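Local coordinates for 14-3-3 protein (PDB 3EFZ), which probably binds phosphoserine-bearing partner proteins as a 14-3-3 adaptor and so takes part in signalling and cell regulation, at residues 120-123 / 124-127; 150-153 / 154-157; 199-202 / 203-206; 219-222 / 223-226. All coordinates share one frame; numbering follows the deposited sequence.

Contact 1 (120-123 / 124-127); sequences ESED and VIRI
A salt-bridge network along about one turn of helix 100-131 joins E122 and D123 to R126. The arginine carries it. With CG of R126 beside its own backbone N (chi1 -58°) and the chain extended as far as NE, the guanidinium runs back along the helix to meet both acids, which it does in quite different ways. D123 lies at the edge of the guanidinium: OD1 is in its plane, 3.1 Å from NH2 of R126, but the hydrogen bond is bent (125°) and weak, so the attraction is probably largely electrostatic. E122 comes over a face instead. In the conformer described its CG lies over that face and OE1 is 3.6 Å from NE of R126, well out of plane, a long pairing of charges with no N-H aimed at the oxygen; both are tentative, because this side chain has a second conformer.

In the all-helical 14-3-3 fold this helix packs against helices 63-81 and 138-158: I127 packs on A68 of the first, V124 bridges L71 and L151, and I125 meets M152. The other carboxylate oxygen of E122 is taken by K155 of helix 138-158, while D123 packs on K46 of the second subunit, so the network lies close to the dimer partner. Beneath it run the backbone bonds, among them R126 N to E122 O at 3.0 Å. I125 lays CG1 3.4 Å from S121 O.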
ATOM      1  N   GLU B 120      -7.056   2.575 -11.608  1.00 37.22           N
ATOM      2  CA  GLU B 120      -5.638   2.240 -11.514  1.00 37.24           C
ATOM      3  C   GLU B 120      -5.331   0.821 -11.944  1.00 37.53           C
ATOM      4  O   GLU B 120      -4.239   0.530 -12.416  1.00 36.93           O
ATOM      5  CB  GLU B 120      -5.087   2.550 -10.114  1.00 36.85           C
ATOM      6  CG  GLU B 120      -4.981   4.054  -9.853  1.00 36.90           C
ATOM      7  CD  GLU B 120      -4.943   4.404  -8.366  1.00 38.46           C
ATOM      8  OE1 GLU B 120      -4.626   3.513  -7.545  1.00 36.23           O
ATOM      9  OE2 GLU B 120      -5.221   5.573  -8.021  1.00 36.77           O
ATOM     10  N   SER B 121      -6.289  -0.078 -11.781  1.00 37.84           N
ATOM     11  CA  SER B 121      -6.094  -1.406 -12.334  1.00 38.28           C
ATOM     12  C   SER B 121      -6.082  -1.375 -13.887  1.00 37.81           C
ATOM     13  O   SER B 121      -5.322  -2.102 -14.516  1.00 38.12           O
ATOM     14  CB  SER B 121      -7.073  -2.425 -11.717  1.00 38.02           C
ATOM     15  OG  SER B 121      -8.406  -2.137 -12.084  1.00 40.69           O
ATOM     16  N   GLU B 122      -6.889  -0.517 -14.508  1.00 37.92           N
ATOM     17  CA  GLU B 122      -6.802  -0.364 -15.948  0.50 37.12           C
ATOM     18  C   GLU B 122      -5.422   0.212 -16.344  1.00 37.52           C
ATOM     19  O   GLU B 122      -4.840  -0.231 -17.342  1.00 37.01           O
ATOM     20  CB  GLU B 122      -7.985   0.455 -16.478  0.50 37.13           C
ATOM     21  CG  GLU B 122      -8.142   0.517 -17.994  0.50 35.17           C
ATOM     22  CD  GLU B 122      -8.124  -0.828 -18.692  0.50 33.19           C
ATOM     23  OE1 GLU B 122      -7.608  -0.868 -19.822  0.50 32.95           O
ATOM     24  OE2 GLU B 122      -8.623  -1.829 -18.138  0.50 31.51           O
ATOM     25  N   ASP B 123      -4.880   1.140 -15.538  1.00 37.07           N
ATOM     26  CA  ASP B 123      -3.534   1.683 -15.725  1.00 37.24           C
ATOM     27  C   ASP B 123      -2.477   0.563 -15.755  1.00 37.01           C
ATOM     28  O   ASP B 123      -1.685   0.482 -16.691  1.00 37.16           O
ATOM     29  CB  ASP B 123      -3.164   2.675 -14.609  1.00 38.22           C
ATOM     30  CG  ASP B 123      -3.821   4.058 -14.759  1.00 40.51           C
ATOM     31  OD1 ASP B 123      -4.270   4.424 -15.880  1.00 41.09           O
ATOM     32  OD2 ASP B 123      -3.854   4.797 -13.727  1.00 42.56           O
ATOM     33  N   VAL B 124      -2.472  -0.294 -14.735  1.00 36.57           N
ATOM     34  CA  VAL B 124      -1.524  -1.415 -14.652  1.00 36.35           C
ATOM     35  C   VAL B 124      -1.616  -2.338 -15.891  1.00 36.16           C
ATOM     36  O   VAL B 124      -0.603  -2.665 -16.492  1.00 35.83           O
ATOM     37  CB  VAL B 124      -1.745  -2.263 -13.388  1.00 36.13           C
ATOM     38  CG1 VAL B 124      -0.833  -3.490 -13.387  1.00 36.55           C
ATOM     39  CG2 VAL B 124      -1.540  -1.440 -12.120  1.00 36.29           C
ATOM     40  N   ILE B 125      -2.831  -2.758 -16.228  1.00 35.86           N
ATOM     41  CA  ILE B 125      -3.123  -3.593 -17.405  1.00 36.29           C
ATOM     42  C   ILE B 125      -2.556  -3.031 -18.707  1.00 36.71           C
ATOM     43  O   ILE B 125      -1.897  -3.750 -19.455  1.00 36.97           O
ATOM     44  CB  ILE B 125      -4.646  -3.896 -17.530  1.00 35.98           C
ATOM     45  CG1 ILE B 125      -5.041  -4.914 -16.451  1.00 36.97           C
ATOM     46  CG2 ILE B 125      -4.994  -4.455 -18.940  1.00 35.75           C
ATOM     47  CD1 ILE B 125      -6.515  -4.959 -16.102  1.00 37.83           C
ATOM     48  N   ARG B 126      -2.798  -1.745 -18.963  1.00 37.08           N
ATOM     49  CA  ARG B 126      -2.210  -1.073 -20.114  1.00 37.61           C
ATOM     50  C   ARG B 126      -0.679  -1.131 -20.107  1.00 36.92           C
ATOM     51  O   ARG B 126      -0.078  -1.373 -21.141  1.00 35.85           O
ATOM     52  CB  ARG B 126      -2.710   0.370 -20.228  1.00 37.95           C
ATOM     53  CG  ARG B 126      -4.255   0.504 -20.352  1.00 38.66           C
ATOM     54  CD  ARG B 126      -4.651   1.893 -20.900  1.00 40.32           C
ATOM     55  NE  ARG B 126      -6.025   2.304 -20.579  1.00 45.62           N
ATOM     56  CZ  ARG B 126      -6.383   2.961 -19.466  1.00 48.38           C
ATOM     57  NH1 ARG B 126      -7.657   3.298 -19.264  1.00 48.59           N
ATOM     58  NH2 ARG B 126      -5.477   3.287 -18.543  1.00 48.16           N
ATOM     59  N   ILE B 127      -0.058  -0.918 -18.944  1.00 36.60           N
ATOM     60  CA  ILE B 127       1.404  -1.004 -18.816  1.00 36.06           C
ATOM     61  C   ILE B 127       1.886  -2.432 -19.088  1.00 36.32           C
ATOM     62  O   ILE B 127       2.840  -2.624 -19.851  1.00 36.87           O
ATOM     63  CB  ILE B 127       1.938  -0.513 -17.432  1.00 36.23           C
ATOM     64  CG1 ILE B 127       1.665   0.983 -17.252  1.00 33.69           C
ATOM     65  CG2 ILE B 127       3.459  -0.797 -17.285  1.00 34.59           C
ATOM     66  CD1 ILE B 127       1.764   1.426 -15.825  1.00 29.70           C
TER

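Contact 2 (150-153 / 154-157)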
ATOM      1  N   ASP B 150      -6.099 -11.388 -11.835  1.00 34.99           N
ATOM      2  CA  ASP B 150      -6.357 -10.809 -10.510  1.00 35.07           C
ATOM      3  C   ASP B 150      -7.029  -9.441 -10.565  1.00 35.54           C
ATOM      4  O   ASP B 150      -8.009  -9.210  -9.859  1.00 35.99           O
ATOM      5  CB  ASP B 150      -5.069 -10.690  -9.665  1.00 35.77           C
ATOM      6  CG  ASP B 150      -4.404 -12.030  -9.392  1.00 35.97           C
ATOM      7  OD1 ASP B 150      -5.055 -13.089  -9.419  1.00 35.85           O
ATOM      8  OD2 ASP B 150      -3.207 -12.014  -9.130  1.00 37.06           O
ATOM      9  N   LEU B 151      -6.488  -8.530 -11.368  1.00 36.02           N
ATOM     10  CA  LEU B 151      -7.061  -7.186 -11.530  1.00 36.38           C
ATOM     11  C   LEU B 151      -8.464  -7.174 -12.145  1.00 36.27           C
ATOM     12  O   LEU B 151      -9.295  -6.369 -11.756  1.00 36.34           O
ATOM     13  CB  LEU B 151      -6.135  -6.271 -12.343  1.00 36.32           C
ATOM     14  CG  LEU B 151      -4.763  -5.894 -11.766  1.00 37.31           C
ATOM     15  CD1 LEU B 151      -4.035  -5.079 -12.784  1.00 38.07           C
ATOM     16  CD2 LEU B 151      -4.849  -5.143 -10.429  1.00 36.63           C
ATOM     17  N   MET B 152      -8.723  -8.054 -13.101  1.00 36.21           N
ATOM     18  CA  MET B 152     -10.088  -8.250 -13.586  1.00 36.89           C
ATOM     19  C   MET B 152     -11.062  -8.753 -12.497  1.00 36.57           C
ATOM     20  O   MET B 152     -12.222  -8.321 -12.427  1.00 35.50           O
ATOM     21  CB  MET B 152     -10.094  -9.193 -14.796  1.00 37.38           C
ATOM     22  CG  MET B 152      -9.655  -8.525 -16.081  1.00 38.47           C
ATOM     23  SD  MET B 152     -10.659  -7.083 -16.481  1.00 42.77           S
ATOM     24  CE  MET B 152      -9.358  -6.003 -17.024  1.00 41.42           C
ATOM     25  N   ARG B 153     -10.573  -9.682 -11.670  1.00 37.16           N
ATOM     26  CA  ARG B 153     -11.325 -10.221 -10.517  1.00 37.04           C
ATOM     27  C   ARG B 153     -11.668  -9.101  -9.541  1.00 36.96           C
ATOM     28  O   ARG B 153     -12.777  -9.070  -8.988  1.00 36.47           O
ATOM     29  CB  ARG B 153     -10.533 -11.351  -9.815  1.00 36.78           C
ATOM     30  CG  ARG B 153     -11.125 -11.882  -8.490  1.00 37.16           C
ATOM     31  CD  ARG B 153     -10.533 -13.263  -8.090  1.00 37.68           C
ATOM     32  NE  ARG B 153      -9.063 -13.225  -7.948  1.00 37.03           N
ATOM     33  CZ  ARG B 153      -8.426 -12.860  -6.838  1.00 37.05           C
ATOM     34  NH1 ARG B 153      -9.115 -12.525  -5.746  1.00 36.44           N
ATOM     35  NH2 ARG B 153      -7.094 -12.831  -6.814  1.00 37.68           N
ATOM     36  N   TYR B 154     -10.726  -8.173  -9.346  1.00 36.65           N
ATOM     37  CA  TYR B 154     -10.974  -7.018  -8.482  1.00 36.56           C
ATOM     38  C   TYR B 154     -12.065  -6.107  -9.031  1.00 36.41           C
ATOM     39  O   TYR B 154     -12.870  -5.595  -8.263  1.00 36.29           O
ATOM     40  CB  TYR B 154      -9.705  -6.189  -8.267  1.00 36.88           C
ATOM     41  CG  TYR B 154      -8.551  -6.878  -7.548  1.00 37.87           C
ATOM     42  CD1 TYR B 154      -8.694  -8.119  -6.902  1.00 36.75           C
ATOM     43  CD2 TYR B 154      -7.307  -6.250  -7.492  1.00 39.47           C
ATOM     44  CE1 TYR B 154      -7.615  -8.708  -6.246  1.00 37.67           C
ATOM     45  CE2 TYR B 154      -6.233  -6.814  -6.829  1.00 39.70           C
ATOM     46  CZ  TYR B 154      -6.381  -8.035  -6.223  1.00 40.02           C
ATOM     47  OH  TYR B 154      -5.269  -8.526  -5.583  1.00 42.13           O
ATOM     48  N   LYS B 155     -12.073  -5.890 -10.350  1.00 36.42           N
ATOM     49  CA  LYS B 155     -13.056  -4.992 -10.989  1.00 36.47           C
ATOM     50  C   LYS B 155     -14.430  -5.631 -10.851  1.00 36.02           C
ATOM     51  O   LYS B 155     -15.413  -4.947 -10.575  1.00 36.42           O
ATOM     52  CB  LYS B 155     -12.754  -4.752 -12.484  1.00 36.31           C
ATOM     53  CG  LYS B 155     -11.439  -4.048 -12.828  1.00 37.04           C
ATOM     54  CD  LYS B 155     -11.432  -3.637 -14.308  1.00 37.06           C
ATOM     55  CE  LYS B 155     -10.095  -3.065 -14.722  1.00 41.18           C
ATOM     56  NZ  LYS B 155     -10.094  -2.492 -16.123  1.00 42.80           N
ATOM     57  N   ALA B 156     -14.460  -6.949 -11.046  1.00 35.61           N
ATOM     58  CA  ALA B 156     -15.647  -7.792 -10.926  1.00 35.08           C
ATOM     59  C   ALA B 156     -16.298  -7.745  -9.538  1.00 34.70           C
ATOM     60  O   ALA B 156     -17.498  -7.943  -9.425  1.00 35.15           O
ATOM     61  CB  ALA B 156     -15.289  -9.242 -11.288  1.00 34.53           C
ATOM     62  N   GLU B 157     -15.502  -7.515  -8.491  1.00 34.77           N
ATOM     63  CA  GLU B 157     -16.006  -7.367  -7.118  1.00 34.50           C
ATOM     64  C   GLU B 157     -16.688  -6.013  -6.912  1.00 34.46           C
ATOM     65  O   GLU B 157     -17.476  -5.828  -5.963  1.00 34.96           O
ATOM     66  CB  GLU B 157     -14.863  -7.508  -6.099  1.00 34.55           C
ATOM     67  CG  GLU B 157     -14.115  -8.821  -6.128  1.00 34.46           C
ATOM     68  CD  GLU B 157     -12.918  -8.835  -5.164  1.00 35.40           C
ATOM     69  OE1 GLU B 157     -12.376  -7.751  -4.857  1.00 34.04           O
ATOM     70  OE2 GLU B 157     -12.514  -9.926  -4.713  1.00 33.57           O
TER
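Y154 lies back across the preceding turn, over D150 and L151, and its side chain can be followed outward atom by atom. CB of Y154 sits 3.5 Å from O of L151. A chi1 of -63° points CG away from the tyrosine's carbonyl carbon and lays the inner half of the ring over the carbonyl of D150: that oxygen is 3.2 Å from CD1 of Y154, above one face and offset toward the rim. The same oxygen accepts the backbone N-H of Y154 at 3.0 Å. CD2 of Y154 has CD2 of L151 at 4.0 Å. CE1 of Y154 looks to R153, whose NH1 is 4.1 Å away, so the ring meets a guanidinium face with the two planes 79° apart. The hydroxyl ends in a weak bond to T76 of helix 63-81.

This stretch of helix 138-158 belongs to the predicted phosphoserine site of the 14-3-3 fold, and R153 is one of its arginines. Y175 takes its NE, and D150 OD1 forms a salt bridge with NH2 of R153 at 3.3 Å, its hydrogen bond weak; Y175 and N201 also hold that oxygen. E157 OE2 lies 4.4 Å from NH1 of R153, beyond a salt bridge, and is bonded instead to R79, the other predicted phosphoserine arginine. M152 and K155 run side by side, CE of M152 3.7 Å from NZ of K155, which is salt-bridged to E122.

Contact 3 (199-202 / 203-206)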
ATOM      1  N   ILE B 199      -3.608 -21.406  -9.925  1.00 34.34           N
ATOM      2  CA  ILE B 199      -4.692 -22.305  -9.523  1.00 34.56           C
ATOM      3  C   ILE B 199      -5.524 -21.702  -8.389  1.00 35.02           C
ATOM      4  O   ILE B 199      -6.759 -21.724  -8.444  1.00 35.68           O
ATOM      5  CB  ILE B 199      -4.129 -23.709  -9.098  1.00 34.09           C
ATOM      6  CG1 ILE B 199      -3.412 -24.405 -10.275  1.00 34.39           C
ATOM      7  CG2 ILE B 199      -5.229 -24.608  -8.449  1.00 33.42           C
ATOM      8  CD1 ILE B 199      -4.343 -25.062 -11.323  1.00 35.30           C
ATOM      9  N   LEU B 200      -4.840 -21.171  -7.372  1.00 35.67           N
ATOM     10  CA  LEU B 200      -5.482 -20.636  -6.173  1.00 36.25           C
ATOM     11  C   LEU B 200      -6.362 -19.430  -6.462  1.00 36.64           C
ATOM     12  O   LEU B 200      -7.486 -19.364  -5.967  1.00 36.75           O
ATOM     13  CB  LEU B 200      -4.454 -20.278  -5.081  1.00 35.95           C
ATOM     14  CG  LEU B 200      -5.010 -19.607  -3.799  1.00 36.65           C
ATOM     15  CD1 LEU B 200      -5.895 -20.550  -2.975  1.00 34.85           C
ATOM     16  CD2 LEU B 200      -3.904 -19.011  -2.915  1.00 36.91           C
ATOM     17  N   ASN B 201      -5.852 -18.478  -7.246  1.00 37.14           N
ATOM     18  CA  ASN B 201      -6.633 -17.305  -7.615  1.00 37.72           C
ATOM     19  C   ASN B 201      -7.832 -17.629  -8.521  1.00 37.91           C
ATOM     20  O   ASN B 201      -8.916 -17.044  -8.359  1.00 38.52           O
ATOM     21  CB  ASN B 201      -5.718 -16.227  -8.192  1.00 38.05           C
ATOM     22  CG  ASN B 201      -4.872 -15.552  -7.111  1.00 37.89           C
ATOM     23  OD1 ASN B 201      -4.720 -16.074  -6.009  1.00 37.57           O
ATOM     24  ND2 ASN B 201      -4.310 -14.409  -7.430  1.00 40.60           N
ATOM     25  N   TYR B 202      -7.639 -18.580  -9.432  1.00 37.55           N
ATOM     26  CA  TYR B 202      -8.725 -19.089 -10.280  1.00 38.40           C
ATOM     27  C   TYR B 202      -9.759 -19.807  -9.431  1.00 38.26           C
ATOM     28  O   TYR B 202     -10.950 -19.632  -9.651  1.00 38.58           O
ATOM     29  CB  TYR B 202      -8.176 -20.020 -11.372  1.00 38.25           C
ATOM     30  CG  TYR B 202      -9.122 -20.357 -12.528  1.00 38.75           C
ATOM     31  CD1 TYR B 202     -10.317 -19.660 -12.731  1.00 38.34           C
ATOM     32  CD2 TYR B 202      -8.787 -21.351 -13.436  1.00 37.32           C
ATOM     33  CE1 TYR B 202     -11.163 -19.966 -13.791  1.00 37.52           C
ATOM     34  CE2 TYR B 202      -9.626 -21.666 -14.504  1.00 39.93           C
ATOM     35  CZ  TYR B 202     -10.813 -20.965 -14.673  1.00 38.89           C
ATOM     36  OH  TYR B 202     -11.640 -21.275 -15.736  1.00 39.83           O
ATOM     37  N   THR B 203      -9.294 -20.614  -8.470  1.00 38.20           N
ATOM     38  CA  THR B 203     -10.165 -21.258  -7.485  1.00 38.25           C
ATOM     39  C   THR B 203     -10.988 -20.221  -6.714  1.00 37.79           C
ATOM     40  O   THR B 203     -12.180 -20.429  -6.516  1.00 37.97           O
ATOM     41  CB  THR B 203      -9.371 -22.146  -6.495  1.00 38.30           C
ATOM     42  OG1 THR B 203      -8.756 -23.227  -7.210  1.00 39.43           O
ATOM     43  CG2 THR B 203     -10.275 -22.718  -5.420  1.00 39.24           C
ATOM     44  N   ILE B 204     -10.361 -19.109  -6.321  1.00 37.03           N
ATOM     45  CA  ILE B 204     -11.056 -18.003  -5.644  1.00 36.98           C
ATOM     46  C   ILE B 204     -12.156 -17.380  -6.529  1.00 36.60           C
ATOM     47  O   ILE B 204     -13.286 -17.119  -6.047  1.00 36.08           O
ATOM     48  CB  ILE B 204     -10.064 -16.925  -5.133  1.00 37.65           C
ATOM     49  CG1 ILE B 204      -9.149 -17.501  -4.047  1.00 37.03           C
ATOM     50  CG2 ILE B 204     -10.813 -15.700  -4.603  1.00 38.28           C
ATOM     51  CD1 ILE B 204      -7.943 -16.613  -3.720  1.00 37.64           C
ATOM     52  N   LEU B 205     -11.839 -17.180  -7.812  1.00 35.54           N
ATOM     53  CA  LEU B 205     -12.805 -16.669  -8.785  1.00 35.32           C
ATOM     54  C   LEU B 205     -14.010 -17.589  -8.911  1.00 35.48           C
ATOM     55  O   LEU B 205     -15.151 -17.107  -8.927  1.00 35.47           O
ATOM     56  CB  LEU B 205     -12.159 -16.485 -10.165  1.00 35.54           C
ATOM     57  CG  LEU B 205     -12.978 -15.875 -11.310  1.00 35.72           C
ATOM     58  CD1 LEU B 205     -13.212 -14.363 -11.097  1.00 34.67           C
ATOM     59  CD2 LEU B 205     -12.260 -16.126 -12.643  1.00 35.26           C
ATOM     60  N   LYS B 206     -13.747 -18.895  -8.991  1.00 34.58           N
ATOM     61  CA  LYS B 206     -14.787 -19.916  -9.092  1.00 35.05           C
ATOM     62  C   LYS B 206     -15.665 -19.968  -7.848  1.00 35.24           C
ATOM     63  O   LYS B 206     -16.897 -20.035  -7.949  1.00 35.77           O
ATOM     64  CB  LYS B 206     -14.177 -21.310  -9.317  1.00 34.87           C
ATOM     65  CG  LYS B 206     -13.522 -21.536 -10.673  1.00 35.07           C
ATOM     66  CD  LYS B 206     -12.766 -22.860 -10.657  1.00 35.22           C
ATOM     67  CE  LYS B 206     -11.958 -23.054 -11.929  1.00 36.64           C
ATOM     68  NZ  LYS B 206     -12.750 -23.559 -13.076  1.00 36.78           N
TER
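Two torsions bring Y202 and K206 together. In Y202 the ring swings out opposite the backbone N, chi1 -166°, and in K206 a chain extended to CE bends at its last torsion, chi4 -81°, which leaves CE over the ring centre and NZ toward CZ. CE of K206 stands 3.5 Å from the centroid of the Y202 ring and 7° off its normal, a CH-pi contact over the middle of the face. NZ of K206 follows at 4.0 Å from the Y202 centroid as a cation-pi partner. L205 reaches the edge of the same ring, CD2 of L205 to CD1 of Y202 at 4.0 Å.

One turn back, T203 folds its hydroxyl onto the helix: OG1 of T203 donates to I199 O at 2.8 Å, from above the carbonyl plane, while the T203 backbone N bonds the same oxygen. I199 O thus has two donors. Helix 193-207 packs among helices 138-158, 161-185, 213-228 and 239-256, with N201 and I204 beside R153 of the predicted phosphoserine site; N201 ND2 is hydrogen-bonded to D150 OD1.

With E176 bonding the Y202 hydroxyl, the ring is fixed at its rim as well as over its face, and together with the F219 ring it probably offsets part of the cost of leaving the lysine charge partly buried.

Contact 4 (219-222 / 223-226); sequences FANR and AIQA
The N221 amide puts OD1 4.0 Å from CD1 of I224, an ordinary van der Waals approach. The F219 ring packs against helix 193-207, where it has K206 as a cation-pi partner and forms a T-shaped pair with the ring of Y202; F219 ties itself to the following turn by its backbone, A223 N to F219 O at 3.3 Å.

I224 does most of the local side-chain touching. Its chi1 of -61° leans CG1 on the carbonyl of A220, with CG1 of I224 3.0 Å from A220 O and CD1 3.4 Å from it. The same oxygen accepts I224 N at 3.0 Å, so the carbonyl has methylene and methyl carbons packed beside that N-H bond. Farther along, Q225 N bonds N221 O at 3.0 Å, and A226 CB rests 3.4 Å from R222 O.

Small residues meet the neighbouring helices of this 14-3-3 bundle: A223 packs on I199 of helix 193-207, and A220 touches both T203 there and V252 of helix 239-256. N221 and I224 also face helix 239-256, while R222 and A226 lie on the exposed side.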
ATOM      1  N   PHE B 219     -11.770 -28.406  -8.359  1.00 34.51           N
ATOM      2  CA  PHE B 219     -10.659 -27.820  -9.112  1.00 34.53           C
ATOM      3  C   PHE B 219      -9.390 -27.805  -8.254  1.00 34.60           C
ATOM      4  O   PHE B 219      -8.315 -28.207  -8.715  1.00 34.25           O
ATOM      5  CB  PHE B 219     -11.031 -26.408  -9.609  1.00 33.98           C
ATOM      6  CG  PHE B 219     -10.030 -25.806 -10.563  1.00 34.31           C
ATOM      7  CD1 PHE B 219      -9.153 -24.809 -10.130  1.00 34.97           C
ATOM      8  CD2 PHE B 219      -9.953 -26.238 -11.891  1.00 34.23           C
ATOM      9  CE1 PHE B 219      -8.206 -24.231 -11.008  1.00 34.28           C
ATOM     10  CE2 PHE B 219      -9.007 -25.677 -12.783  1.00 35.51           C
ATOM     11  CZ  PHE B 219      -8.130 -24.667 -12.332  1.00 34.04           C
ATOM     12  N   ALA B 220      -9.544 -27.359  -7.007  1.00 34.87           N
ATOM     13  CA  ALA B 220      -8.461 -27.329  -6.023  1.00 35.48           C
ATOM     14  C   ALA B 220      -7.963 -28.725  -5.648  1.00 35.76           C
ATOM     15  O   ALA B 220      -6.754 -28.943  -5.604  1.00 36.21           O
ATOM     16  CB  ALA B 220      -8.887 -26.561  -4.770  1.00 35.39           C
ATOM     17  N   ASN B 221      -8.893 -29.650  -5.377  1.00 35.70           N
ATOM     18  CA  ASN B 221      -8.580 -31.052  -5.112  1.00 35.98           C
ATOM     19  C   ASN B 221      -7.745 -31.663  -6.232  1.00 36.00           C
ATOM     20  O   ASN B 221      -6.709 -32.274  -5.978  1.00 36.47           O
ATOM     21  CB  ASN B 221      -9.867 -31.880  -4.940  1.00 36.36           C
ATOM     22  CG  ASN B 221     -10.289 -32.044  -3.481  1.00 36.85           C
ATOM     23  OD1 ASN B 221      -9.529 -31.736  -2.559  1.00 38.42           O
ATOM     24  ND2 ASN B 221     -11.509 -32.549  -3.269  1.00 36.66           N
ATOM     25  N   ARG B 222      -8.218 -31.501  -7.462  1.00 35.63           N
ATOM     26  CA  ARG B 222      -7.525 -31.969  -8.662  1.00 35.67           C
ATOM     27  C   ARG B 222      -6.052 -31.573  -8.720  1.00 35.61           C
ATOM     28  O   ARG B 222      -5.196 -32.398  -9.042  1.00 35.03           O
ATOM     29  CB  ARG B 222      -8.197 -31.376  -9.892  1.00 36.19           C
ATOM     30  CG  ARG B 222      -8.986 -32.329 -10.677  1.00 35.79           C
ATOM     31  CD  ARG B 222      -8.912 -31.891 -12.101  1.00 37.19           C
ATOM     32  NE  ARG B 222      -9.870 -30.851 -12.437  1.00 36.82           N
ATOM     33  CZ  ARG B 222      -9.644 -29.902 -13.337  1.00 39.42           C
ATOM     34  NH1 ARG B 222      -8.471 -29.830 -13.970  1.00 39.17           N
ATOM     35  NH2 ARG B 222     -10.583 -29.007 -13.589  1.00 41.69           N
ATOM     36  N   ALA B 223      -5.791 -30.295  -8.435  1.00 35.34           N
ATOM     37  CA  ALA B 223      -4.450 -29.715  -8.459  1.00 35.57           C
ATOM     38  C   ALA B 223      -3.589 -30.150  -7.274  1.00 35.58           C
ATOM     39  O   ALA B 223      -2.360 -30.194  -7.377  1.00 35.75           O
ATOM     40  CB  ALA B 223      -4.538 -28.192  -8.515  1.00 34.91           C
ATOM     41  N   ILE B 224      -4.228 -30.441  -6.146  1.00 35.91           N
ATOM     42  CA  ILE B 224      -3.531 -30.986  -4.975  1.00 36.11           C
ATOM     43  C   ILE B 224      -2.984 -32.386  -5.304  1.00 36.45           C
ATOM     44  O   ILE B 224      -1.816 -32.705  -5.017  1.00 36.45           O
ATOM     45  CB  ILE B 224      -4.453 -31.057  -3.722  1.00 36.07           C
ATOM     46  CG1 ILE B 224      -4.948 -29.664  -3.326  1.00 35.11           C
ATOM     47  CG2 ILE B 224      -3.723 -31.688  -2.537  1.00 35.67           C
ATOM     48  CD1 ILE B 224      -6.061 -29.691  -2.315  1.00 32.94           C
ATOM     49  N   GLN B 225      -3.840 -33.206  -5.912  1.00 36.71           N
ATOM     50  CA  GLN B 225      -3.483 -34.570  -6.280  0.60 36.86           C
ATOM     51  C   GLN B 225      -2.490 -34.623  -7.447  1.00 36.61           C
ATOM     52  O   GLN B 225      -1.659 -35.522  -7.516  1.00 37.12           O
ATOM     53  CB  GLN B 225      -4.747 -35.393  -6.566  0.60 36.95           C
ATOM     54  CG  GLN B 225      -5.217 -36.274  -5.388  0.60 38.08           C
ATOM     55  CD  GLN B 225      -5.341 -35.528  -4.052  0.60 38.68           C
ATOM     56  OE1 GLN B 225      -6.084 -34.549  -3.929  0.60 38.24           O
ATOM     57  NE2 GLN B 225      -4.623 -36.013  -3.043  0.60 38.27           N
ATOM     58  N   ALA B 226      -2.576 -33.655  -8.353  1.00 36.16           N
ATOM     59  CA  ALA B 226      -1.633 -33.569  -9.464  1.00 35.79           C
ATOM     60  C   ALA B 226      -0.242 -33.170  -8.959  1.00 35.70           C
ATOM     61  O   ALA B 226       0.775 -33.680  -9.446  1.00 35.28           O
ATOM     62  CB  ALA B 226      -2.130 -32.582 -10.514  1.00 35.64           C
TER

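Overall arrangement
The four contacts step across the bundle in chain order, with neighbours touching and centres 12 Å apart at each step. Contacts 1 and 2 are tied by E122 OE2 to K155 NZ at 2.6 Å and by I125 packing on M152. Contact 2 meets contact 3 through D150 OD1 and N201 ND2, 2.5 Å apart and probably hydrogen-bonded. Contacts 3 and 4 join through F219 and A223. Contacts 1 and 4, with centres 32 Å apart, lie on opposite sides of the chain's centre. R153 of contact 2 and R79 are the predicted phosphoserine-contacting arginines. The side chain of N201 is about 3 Å from that of R153. The side chain of S121 is about 10 Å from that of R153, and the side chain of F219 about 11 Å from it.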